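Local coordinates for protein tapirin (Caldicellulosiruptor hydrothermalis, PDB 6N2C) that binds cellulose and probably helps its extremely thermophilic host adhere to plant biomass, using a zinc-containing C-terminal domain built as a beta-helix, at residues T201-N206 and N549-R554; T226-N231 and K246-N251; H509-I514 and Q528-G533. All blocks are in the same frame, centred on the assembly; numbering follows the deposited sequence.

Interaction 1 of 3, residues T201-N206 and N549-R554. With ZN (zinc ion), chain C.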
loop_
_atom_site.group_PDB
_atom_site.type_symbol
_atom_site.label_atom_id
_atom_site.label_comp_id
_atom_site.label_asym_id
_atom_site.label_seq_id
_atom_site.Cartn_x
_atom_site.Cartn_y
_atom_site.Cartn_z
ATOM N N THR A 201 -9.445 14.024 8.197
ATOM C CA THR A 201 -7.996 14.020 8.319
ATOM C C THR A 201 -7.646 13.193 9.542
ATOM O O THR A 201 -8.173 13.465 10.611
ATOM C CB THR A 201 -7.463 15.426 8.481
ATOM O OG1 THR A 201 -7.822 16.231 7.323
ATOM C CG2 THR A 201 -6.007 15.453 8.589
ATOM N N VAL A 202 -6.847 12.172 9.344
ATOM C CA VAL A 202 -6.448 11.220 10.423
ATOM C C VAL A 202 -4.942 11.390 10.619
ATOM O O VAL A 202 -4.186 11.202 9.691
ATOM C CB VAL A 202 -6.753 9.782 10.048
ATOM C CG1 VAL A 202 -6.243 8.797 11.101
ATOM C CG2 VAL A 202 -8.228 9.569 9.794
ATOM N N THR A 203 -4.500 11.598 11.891
ATOM C CA THR A 203 -3.118 11.544 12.305
ATOM C C THR A 203 -3.053 10.413 13.327
ATOM O O THR A 203 -3.761 10.477 14.323
ATOM C CB THR A 203 -2.644 12.865 12.898
ATOM O OG1 THR A 203 -2.918 13.962 11.992
ATOM C CG2 THR A 203 -1.131 12.839 13.169
ATOM N N THR A 204 -2.276 9.387 13.024
ATOM C CA THR A 204 -2.219 8.215 13.893
ATOM C C THR A 204 -0.882 7.615 13.969
ATOM O O THR A 204 0.057 7.958 13.215
ATOM C CB THR A 204 -3.300 7.208 13.507
ATOM O OG1 THR A 204 -3.457 6.231 14.582
ATOM C CG2 THR A 204 -2.858 6.436 12.258
ATOM N N ARG A 205 -0.718 6.664 14.896
ATOM C CA ARG A 205 0.462 5.834 14.902
ATOM C C ARG A 205 0.094 4.621 14.098
ATOM O O ARG A 205 0.317 4.643 12.851
ATOM C CB ARG A 205 0.975 5.442 16.303
ATOM C CG ARG A 205 1.594 6.539 17.082
ATOM C CD ARG A 205 2.284 5.925 18.291
ATOM N NE ARG A 205 3.408 5.023 17.972
ATOM C CZ ARG A 205 4.260 4.561 18.883
ATOM N NH1 ARG A 205 4.104 4.830 20.191
ATOM N NH2 ARG A 205 5.242 3.755 18.502
ATOM N N ASN A 206 -0.563 3.632 14.715
ATOM C CA ASN A 206 -0.996 2.428 13.964
ATOM C C ASN A 206 -2.466 2.330 13.737
ATOM O O ASN A 206 -3.250 2.791 14.561
ATOM C CB ASN A 206 -0.378 1.220 14.624
ATOM C CG ASN A 206 1.148 1.308 14.609
ATOM O OD1 ASN A 206 1.737 1.694 13.589
ATOM N ND2 ASN A 206 1.839 0.965 15.745
ATOM N N ASN A 549 -11.328 16.122 12.106
ATOM C CA ASN A 549 -9.917 15.871 12.307
ATOM C C ASN A 549 -9.855 14.857 13.516
ATOM O O ASN A 549 -10.441 15.118 14.559
ATOM C CB ASN A 549 -9.211 17.117 12.753
ATOM C CG ASN A 549 -9.114 18.137 11.681
ATOM O OD1 ASN A 549 -8.563 17.865 10.584
ATOM N ND2 ASN A 549 -9.659 19.348 11.960
ATOM N N ILE A 550 -9.117 13.761 13.288
ATOM C CA ILE A 550 -8.898 12.654 14.230
ATOM C C ILE A 550 -7.437 12.678 14.528
ATOM O O ILE A 550 -6.584 12.618 13.633
ATOM C CB ILE A 550 -9.334 11.259 13.661
ATOM C CG1 ILE A 550 -10.829 11.293 13.356
ATOM C CG2 ILE A 550 -9.063 10.136 14.696
ATOM C CD1 ILE A 550 -11.315 10.203 12.500
ATOM N N GLU A 551 -7.083 12.735 15.817
ATOM C CA GLU A 551 -5.686 12.593 16.183
ATOM C C GLU A 551 -5.549 11.540 17.332
ATOM O O GLU A 551 -6.283 11.599 18.289
ATOM C CB GLU A 551 -5.145 13.906 16.735
ATOM C CG GLU A 551 -4.886 15.065 15.713
ATOM C CD GLU A 551 -6.149 15.830 15.317
ATOM O OE1 GLU A 551 -6.864 16.303 16.222
ATOM O OE2 GLU A 551 -6.483 15.945 14.098
ATOM N N TYR A 552 -4.633 10.642 17.125
ATOM C CA TYR A 552 -4.294 9.642 18.140
ATOM C C TYR A 552 -3.720 10.372 19.382
ATOM O O TYR A 552 -2.746 11.202 19.265
ATOM C CB TYR A 552 -3.235 8.718 17.604
ATOM C CG TYR A 552 -2.514 7.824 18.626
ATOM C CD1 TYR A 552 -3.165 6.761 19.201
ATOM C CD2 TYR A 552 -1.221 8.130 19.103
ATOM C CE1 TYR A 552 -2.512 5.961 20.113
ATOM C CE2 TYR A 552 -0.590 7.322 20.040
ATOM C CZ TYR A 552 -1.216 6.181 20.465
ATOM O OH TYR A 552 -0.622 5.391 21.435
ATOM N N VAL A 553 -4.192 9.941 20.524
ATOM C CA VAL A 553 -3.544 10.204 21.770
ATOM C C VAL A 553 -3.492 8.852 22.517
ATOM O O VAL A 553 -4.504 8.164 22.582
ATOM C CB VAL A 553 -4.361 11.201 22.613
ATOM C CG1 VAL A 553 -3.886 11.324 24.108
ATOM C CG2 VAL A 553 -4.407 12.552 21.941
ATOM N N ARG A 554 -2.334 8.520 23.083
ATOM C CA ARG A 554 -2.237 7.323 23.956
ATOM C C ARG A 554 -3.336 7.245 25.009
ATOM O O ARG A 554 -3.670 8.241 25.697
ATOM C CB ARG A 554 -0.826 7.250 24.538
ATOM C CG ARG A 554 -0.491 5.981 25.287
ATOM C CD ARG A 554 1.017 5.978 25.648
ATOM N NE ARG A 554 1.418 4.692 26.207
ATOM C CZ ARG A 554 1.403 4.335 27.496
ATOM N NH1 ARG A 554 1.041 5.153 28.515
ATOM N NH2 ARG A 554 1.782 3.095 27.772
HETATM ZN ZN ZN C . -6.798 16.978 18.077
HETATM O O HOH W 1 -10.529 17.522 7.867
HETATM O O HOH W 2 -5.606 14.639 12.023
HETATM O O HOH W 3 1.911 5.358 22.327
#
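Thr201 and Thr203 pair with Asn549 and Glu551 on two parallel strands, one from each of two neighbouring coils of the beta-helix, although the segments are 343 residues apart in sequence. Strand 201-203 runs beside 549-552, and the bonds Ile550 N to Thr201 O, Thr203 N to Ile550 O and Tyr552 N to Thr203 O are each 2.9 Å long. The tight side is the one that carries Val202 and Ile550. Their side chains lie side by side, with Val202 CG2 4.2 Å from Ile550 CD1 in one of the two modelled conformers of the isoleucine, and Phe196, Leu188 and Ile227 pack against the valine.

The other face, with Thr201, Thr203, Asn549 and Glu551, is polar and wetter. A water joins Thr201 OG1 and, weakly, Asn549 OD1. A second one hydrogen-bonds to Thr203 OG1, which also pairs with Tyr225, and lies 2.6 Å from Glu551 OE2. The glutamate chain bends at its second torsion (chi2 80°), and its other oxygen, OE1, is a zinc ligand beside His530 and Asp532.

At the end of strand 549-552, the Tyr552 ring is crossed obliquely by the aliphatic part of Arg205, which lies past the end of its own strand; Arg205 CD comes 3.6 Å from Tyr552 CE2. The guanidinium plane stands 81° from the ring plane. Tyr552 OH is hydrogen-bonded to Thr184 O, and a water donates to Tyr552 OH and accepts a weak bond from Arg205 NH1. On the polar face the contact is fixed to the metal by a single bond, Glu551 OE1 to zinc at 2.0 Å.

Interaction 2 of 3, residues T226-N231 and K246-N251; sequences TIKADN and KVVVNN
Thr226 meets Lys246 through backbone and side chain: its N gives a 2.7 Å bond to Lys246 O, while Thr226 OG1 accepts from Lys246 N at 3.0 Å and is also bonded to Asp218. Ile227 N reaches the same Lys246 O, tilted 29° from the carbonyl plane. Thereafter the strands run parallel in regular pairing, Ile227 O taking Val248 N and Ala229 N giving to Val248 O. Ile227 and Ala229 share one face with Val247 and Val249; Lys228 lies with Val248 on the other. At Asp230 the chain turns a corner, as it does at Asn250, and Asp230 O takes Asn251 N while Val249 CG1 presses against that same oxygen at 3.4 Å. Asn231 closes the contact: its OD1 accepts from Asn251 ND2 at 2.8 Å, on a lone pair, the two amide planes 88° apart. Asn231 OD1 also takes Leu252 N, and its ND2 bonds Asn206 and Asp177. An alanine here would remove the amide, probably leaving Leu252 N, Asn206 OD1 and Asp177 without this mate and Asn251 ND2 with one acceptor fewer. Asparagines linked between coils, Asn206 to Asn231 to Asn251, recall the asparagine rows of some parallel beta-helices.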
loop_
_atom_site.group_PDB
_atom_site.type_symbol
_atom_site.label_atom_id
_atom_site.label_comp_id
_atom_site.label_asym_id
_atom_site.label_seq_id
_atom_site.Cartn_x
_atom_site.Cartn_y
_atom_site.Cartn_z
ATOM N N THR A 226 -4.712 13.345 4.134
ATOM C CA THR A 226 -5.870 12.643 4.581
ATOM C C THR A 226 -5.522 11.709 5.758
ATOM O O THR A 226 -6.280 11.622 6.749
ATOM C CB THR A 226 -6.456 11.832 3.450
ATOM O OG1 THR A 226 -6.642 12.745 2.327
ATOM C CG2 THR A 226 -7.743 11.259 3.838
ATOM N N ILE A 227 -4.527 10.853 5.555
ATOM C CA ILE A 227 -4.091 9.950 6.659
ATOM C C ILE A 227 -2.578 10.056 6.720
ATOM O O ILE A 227 -1.886 9.914 5.717
ATOM C CB ILE A 227 -4.439 8.490 6.388
ATOM C CG1 ILE A 227 -5.937 8.318 6.305
ATOM C CG2 ILE A 227 -3.852 7.605 7.470
ATOM C CD1 ILE A 227 -6.286 6.832 5.991
ATOM N N LYS A 228 -2.065 10.245 7.942
ATOM C CA LYS A 228 -0.675 10.109 8.240
ATOM C C LYS A 228 -0.572 9.006 9.350
ATOM O O LYS A 228 -1.246 9.117 10.353
ATOM C CB LYS A 228 -0.077 11.406 8.716
ATOM C CG LYS A 228 1.399 11.227 9.009
ATOM C CD LYS A 228 1.985 12.525 9.558
ATOM C CE LYS A 228 3.456 12.387 9.929
ATOM N NZ LYS A 228 4.310 12.001 8.732
ATOM N N ALA A 229 0.211 7.996 9.088
ATOM C CA ALA A 229 0.328 6.821 9.999
ATOM C C ALA A 229 1.700 6.273 9.993
ATOM O O ALA A 229 2.408 6.361 9.015
ATOM C CB ALA A 229 -0.645 5.763 9.512
ATOM N N ASP A 230 2.095 5.553 11.059
ATOM C CA ASP A 230 3.265 4.723 11.007
ATOM C C ASP A 230 3.024 3.440 10.239
ATOM O O ASP A 230 3.848 2.993 9.432
ATOM C CB ASP A 230 3.656 4.251 12.454
ATOM C CG ASP A 230 4.117 5.379 13.380
ATOM O OD1 ASP A 230 4.404 6.463 12.901
ATOM O OD2 ASP A 230 4.304 5.055 14.573
ATOM N N ASN A 231 1.885 2.798 10.513
ATOM C CA ASN A 231 1.556 1.509 9.910
ATOM C C ASN A 231 0.064 1.441 9.680
ATOM O O ASN A 231 -0.711 1.954 10.528
ATOM C CB ASN A 231 1.963 0.252 10.731
ATOM C CG ASN A 231 3.469 0.181 11.021
ATOM O OD1 ASN A 231 4.245 -0.197 10.165
ATOM N ND2 ASN A 231 3.870 0.601 12.229
ATOM N N LYS A 246 -4.665 12.000 0.249
ATOM C CA LYS A 246 -3.201 11.986 0.353
ATOM C C LYS A 246 -2.810 11.178 1.616
ATOM O O LYS A 246 -3.077 11.638 2.739
ATOM C CB LYS A 246 -2.618 13.387 0.400
ATOM C CG LYS A 246 -3.248 14.439 -0.555
ATOM C CD LYS A 246 -3.071 14.163 -2.011
ATOM C CE LYS A 246 -3.789 15.226 -2.839
ATOM N NZ LYS A 246 -3.314 15.165 -4.247
ATOM N N VAL A 247 -2.175 10.036 1.412
ATOM C CA VAL A 247 -1.930 9.026 2.507
ATOM C C VAL A 247 -0.431 8.901 2.622
ATOM O O VAL A 247 0.261 8.704 1.625
ATOM C CB VAL A 247 -2.571 7.705 2.194
ATOM C CG1 VAL A 247 -2.183 6.613 3.224
ATOM C CG2 VAL A 247 -4.091 7.843 2.200
ATOM N N VAL A 248 0.098 8.951 3.869
ATOM C CA VAL A 248 1.511 8.855 4.119
ATOM C C VAL A 248 1.668 7.769 5.217
ATOM O O VAL A 248 1.094 7.962 6.290
ATOM C CB VAL A 248 2.111 10.185 4.691
ATOM C CG1 VAL A 248 3.615 10.016 4.852
ATOM C CG2 VAL A 248 1.861 11.320 3.695
ATOM N N VAL A 249 2.376 6.701 4.873
ATOM C CA VAL A 249 2.605 5.553 5.778
ATOM C C VAL A 249 4.118 5.410 5.904
ATOM O O VAL A 249 4.825 5.001 4.969
ATOM C CB VAL A 249 1.959 4.244 5.305
ATOM C CG1 VAL A 249 2.186 3.209 6.434
ATOM C CG2 VAL A 249 0.481 4.452 5.074
ATOM N N ASN A 250 4.633 5.748 7.080
ATOM C CA ASN A 250 6.112 5.781 7.268
ATOM C C ASN A 250 6.729 4.401 7.164
ATOM O O ASN A 250 7.752 4.196 6.472
ATOM C CB ASN A 250 6.487 6.456 8.571
ATOM C CG ASN A 250 7.956 6.794 8.641
ATOM O OD1 ASN A 250 8.511 7.353 7.694
ATOM N ND2 ASN A 250 8.607 6.396 9.725
ATOM N N ASN A 251 6.116 3.423 7.819
ATOM C CA ASN A 251 6.726 2.073 7.903
ATOM C C ASN A 251 6.038 1.101 6.931
ATOM O O ASN A 251 6.395 1.060 5.755
ATOM C CB ASN A 251 6.775 1.588 9.346
ATOM C CG ASN A 251 7.575 0.337 9.494
ATOM O OD1 ASN A 251 8.759 0.291 9.098
ATOM N ND2 ASN A 251 6.957 -0.690 9.968
#

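Interaction 3 of 3, residues H509-I514 and Q528-G533; sequences HSNVQI and QNHLDG. With ZN (zinc ion), chain C.
Asp532 OD2 receives a hydrogen bond from each of two waters, and both lead across to segment 509-514. One water accepts from Gln513 NE2 at 3.1 Å; the other donates weakly to Asn511 O. The partner oxygen, Asp532 OD1, is bound to zinc at 2.0 Å, so the carboxylate spends one oxygen on the metal and turns the other to solvent-mediated links.

His530 supplies the second metal bond of this segment, NE2 to zinc at 1.9 Å, and Glu551 gives the third protein ligand. The bond from CA to CB of His530 points toward segment 509-514, and CG stands anti to the backbone N (chi1 180°). The Asn511 side-chain amide lies over one ring face, offset toward the rim and only 20° from parallel, with Asn511 CG 3.8 Å from His530 ND1. The N and O of that amide may be exchanged, so only its flat shape over the ring can be relied on.

Farther on, the contact becomes a backbone one. Ile514 N donates to Asp532 O at 2.9 Å, and Gln513 CA brings its hydrogen to the same carbonyl. Gly533 CA sits 3.3 Å from Ile514 O, and a side chain on the glycine would run into that oxygen. On the other face from the metal, Ile514 CG1 packs 4.0 Å from Leu531 CD2.

Helix 494-500 lies against this apolar pair, Ile499 touching Ile514 and Phe500 touching Leu531. Strand 548-552 flanks 530-532, which is the outermost strand of its row. The chain turns a corner at Gly533 into strand 534-537, which neighbours 513-518, and 483-488 lies beyond 513-518.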
loop_
_atom_site.group_PDB
_atom_site.type_symbol
_atom_site.label_atom_id
_atom_site.label_comp_id
_atom_site.label_asym_id
_atom_site.label_seq_id
_atom_site.Cartn_x
_atom_site.Cartn_y
_atom_site.Cartn_z
ATOM N N HIS A 509 -11.992 24.892 21.998
ATOM C CA HIS A 509 -10.906 24.860 22.988
ATOM C C HIS A 509 -11.195 23.913 24.182
ATOM O O HIS A 509 -10.261 23.424 24.766
ATOM C CB HIS A 509 -10.537 26.270 23.474
ATOM C CG HIS A 509 -10.100 27.175 22.365
ATOM N ND1 HIS A 509 -8.953 26.971 21.647
ATOM C CD2 HIS A 509 -10.688 28.272 21.823
ATOM C CE1 HIS A 509 -8.840 27.895 20.706
ATOM N NE2 HIS A 509 -9.874 28.707 20.807
ATOM N N SER A 510 -12.479 23.691 24.523
ATOM C CA SER A 510 -12.909 22.760 25.601
ATOM C C SER A 510 -13.096 21.254 25.176
ATOM O O SER A 510 -13.770 20.478 25.889
ATOM C CB SER A 510 -14.178 23.312 26.311
ATOM O OG SER A 510 -15.308 23.385 25.445
ATOM N N ASN A 511 -12.521 20.867 24.031
ATOM C CA ASN A 511 -12.480 19.460 23.615
ATOM C C ASN A 511 -11.769 18.553 24.673
ATOM O O ASN A 511 -10.682 18.854 25.160
ATOM C CB ASN A 511 -11.748 19.323 22.264
ATOM C CG ASN A 511 -11.955 17.971 21.602
ATOM O OD1 ASN A 511 -12.947 17.784 20.918
ATOM N ND2 ASN A 511 -10.981 17.117 21.658
ATOM N N VAL A 512 -12.430 17.449 25.014
ATOM C CA VAL A 512 -11.852 16.424 25.824
ATOM C C VAL A 512 -11.564 15.201 24.991
ATOM O O VAL A 512 -12.246 14.909 23.992
ATOM C CB VAL A 512 -12.756 16.039 26.990
ATOM C CG1 VAL A 512 -13.058 17.303 27.818
ATOM C CG2 VAL A 512 -14.055 15.383 26.572
ATOM N N GLN A 513 -10.622 14.451 25.468
ATOM C CA GLN A 513 -10.238 13.241 24.796
ATOM C C GLN A 513 -11.251 12.177 24.997
ATOM O O GLN A 513 -11.895 12.109 26.012
ATOM C CB GLN A 513 -8.858 12.794 25.211
ATOM C CG GLN A 513 -7.704 13.836 25.120
ATOM C CD GLN A 513 -6.428 13.510 25.827
ATOM O OE1 GLN A 513 -6.375 12.537 26.611
ATOM N NE2 GLN A 513 -5.385 14.352 25.645
ATOM N N ILE A 514 -11.327 11.273 23.997
ATOM C CA ILE A 514 -12.344 10.235 23.971
ATOM C C ILE A 514 -11.658 8.917 23.689
ATOM O O ILE A 514 -10.976 8.796 22.688
ATOM C CB ILE A 514 -13.425 10.529 22.914
ATOM C CG1 ILE A 514 -14.216 11.823 23.192
ATOM C CG2 ILE A 514 -14.379 9.364 22.764
ATOM C CD1 ILE A 514 -15.047 11.713 24.393
ATOM N N GLN A 528 -19.659 15.566 15.107
ATOM C CA GLN A 528 -18.227 15.612 15.588
ATOM C C GLN A 528 -17.287 16.179 14.552
ATOM O O GLN A 528 -17.351 15.800 13.342
ATOM C CB GLN A 528 -17.781 14.173 15.978
ATOM C CG GLN A 528 -18.578 13.576 17.139
ATOM C CD GLN A 528 -18.251 14.265 18.443
ATOM O OE1 GLN A 528 -17.060 14.495 18.704
ATOM N NE2 GLN A 528 -19.289 14.701 19.226
ATOM N N ASN A 529 -16.439 17.124 14.953
ATOM C CA ASN A 529 -15.447 17.661 14.082
ATOM C C ASN A 529 -14.002 17.558 14.570
ATOM O O ASN A 529 -13.085 17.831 13.811
ATOM C CB ASN A 529 -15.785 19.090 13.751
ATOM C CG ASN A 529 -15.685 20.018 14.958
ATOM O OD1 ASN A 529 -15.178 19.675 16.019
ATOM N ND2 ASN A 529 -16.215 21.197 14.795
ATOM N N HIS A 530 -13.788 17.179 15.841
ATOM C CA HIS A 530 -12.436 17.056 16.339
ATOM C C HIS A 530 -12.449 15.976 17.408
ATOM O O HIS A 530 -13.116 16.113 18.427
ATOM C CB HIS A 530 -11.972 18.393 16.957
ATOM C CG HIS A 530 -10.563 18.367 17.518
ATOM N ND1 HIS A 530 -10.142 19.223 18.517
ATOM C CD2 HIS A 530 -9.504 17.583 17.234
ATOM C CE1 HIS A 530 -8.883 18.932 18.826
ATOM N NE2 HIS A 530 -8.466 17.941 18.045
ATOM N N LEU A 531 -11.692 14.924 17.171
ATOM C CA LEU A 531 -11.562 13.832 18.137
ATOM C C LEU A 531 -10.106 13.483 18.386
ATOM O O LEU A 531 -9.379 13.065 17.451
ATOM C CB LEU A 531 -12.310 12.580 17.638
ATOM C CG LEU A 531 -13.818 12.571 17.752
ATOM C CD1 LEU A 531 -14.426 11.496 16.838
ATOM C CD2 LEU A 531 -14.208 12.294 19.208
ATOM N N ASP A 532 -9.699 13.538 19.669
ATOM C CA ASP A 532 -8.372 13.126 20.096
ATOM C C ASP A 532 -8.579 11.917 20.971
ATOM O O ASP A 532 -9.363 11.982 21.928
ATOM C CB ASP A 532 -7.746 14.200 20.991
ATOM C CG ASP A 532 -7.281 15.420 20.221
ATOM O OD1 ASP A 532 -7.007 15.249 19.031
ATOM O OD2 ASP A 532 -7.121 16.433 20.823
ATOM N N GLY A 533 -7.896 10.839 20.651
ATOM C CA GLY A 533 -8.030 9.644 21.422
ATOM C C GLY A 533 -7.891 8.414 20.586
ATOM O O GLY A 533 -6.958 8.327 19.750
HETATM ZN ZN ZN C . -6.798 16.978 18.077
HETATM O O HOH W 4 -8.709 17.545 22.843
HETATM O O HOH W 5 -5.754 16.386 23.296
#

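How the interactions relate
Strands 530-532, 548-552, 200-203, 227-229 and 246-249 follow one another across one row of the beta-helix, so strands of interaction 1 lie directly beside a strand of each of the other two, whereas interactions 2 and 3 come no nearer than about 11 Å between nearest atoms. All three are partly buried, with apolar faces packed inside; the polar faces of interactions 1 and 3 carry the waters and the zinc. Interaction 2, about 10 Å from the chain centre, is held by regular backbone pairing and a corner asparagine pair, continued into interaction 1 by Asn206. Interaction 3, about 29 Å out, has a single backbone hydrogen bond. Interaction 1 gives the zinc Glu551, interaction 3 His530 and Asp532.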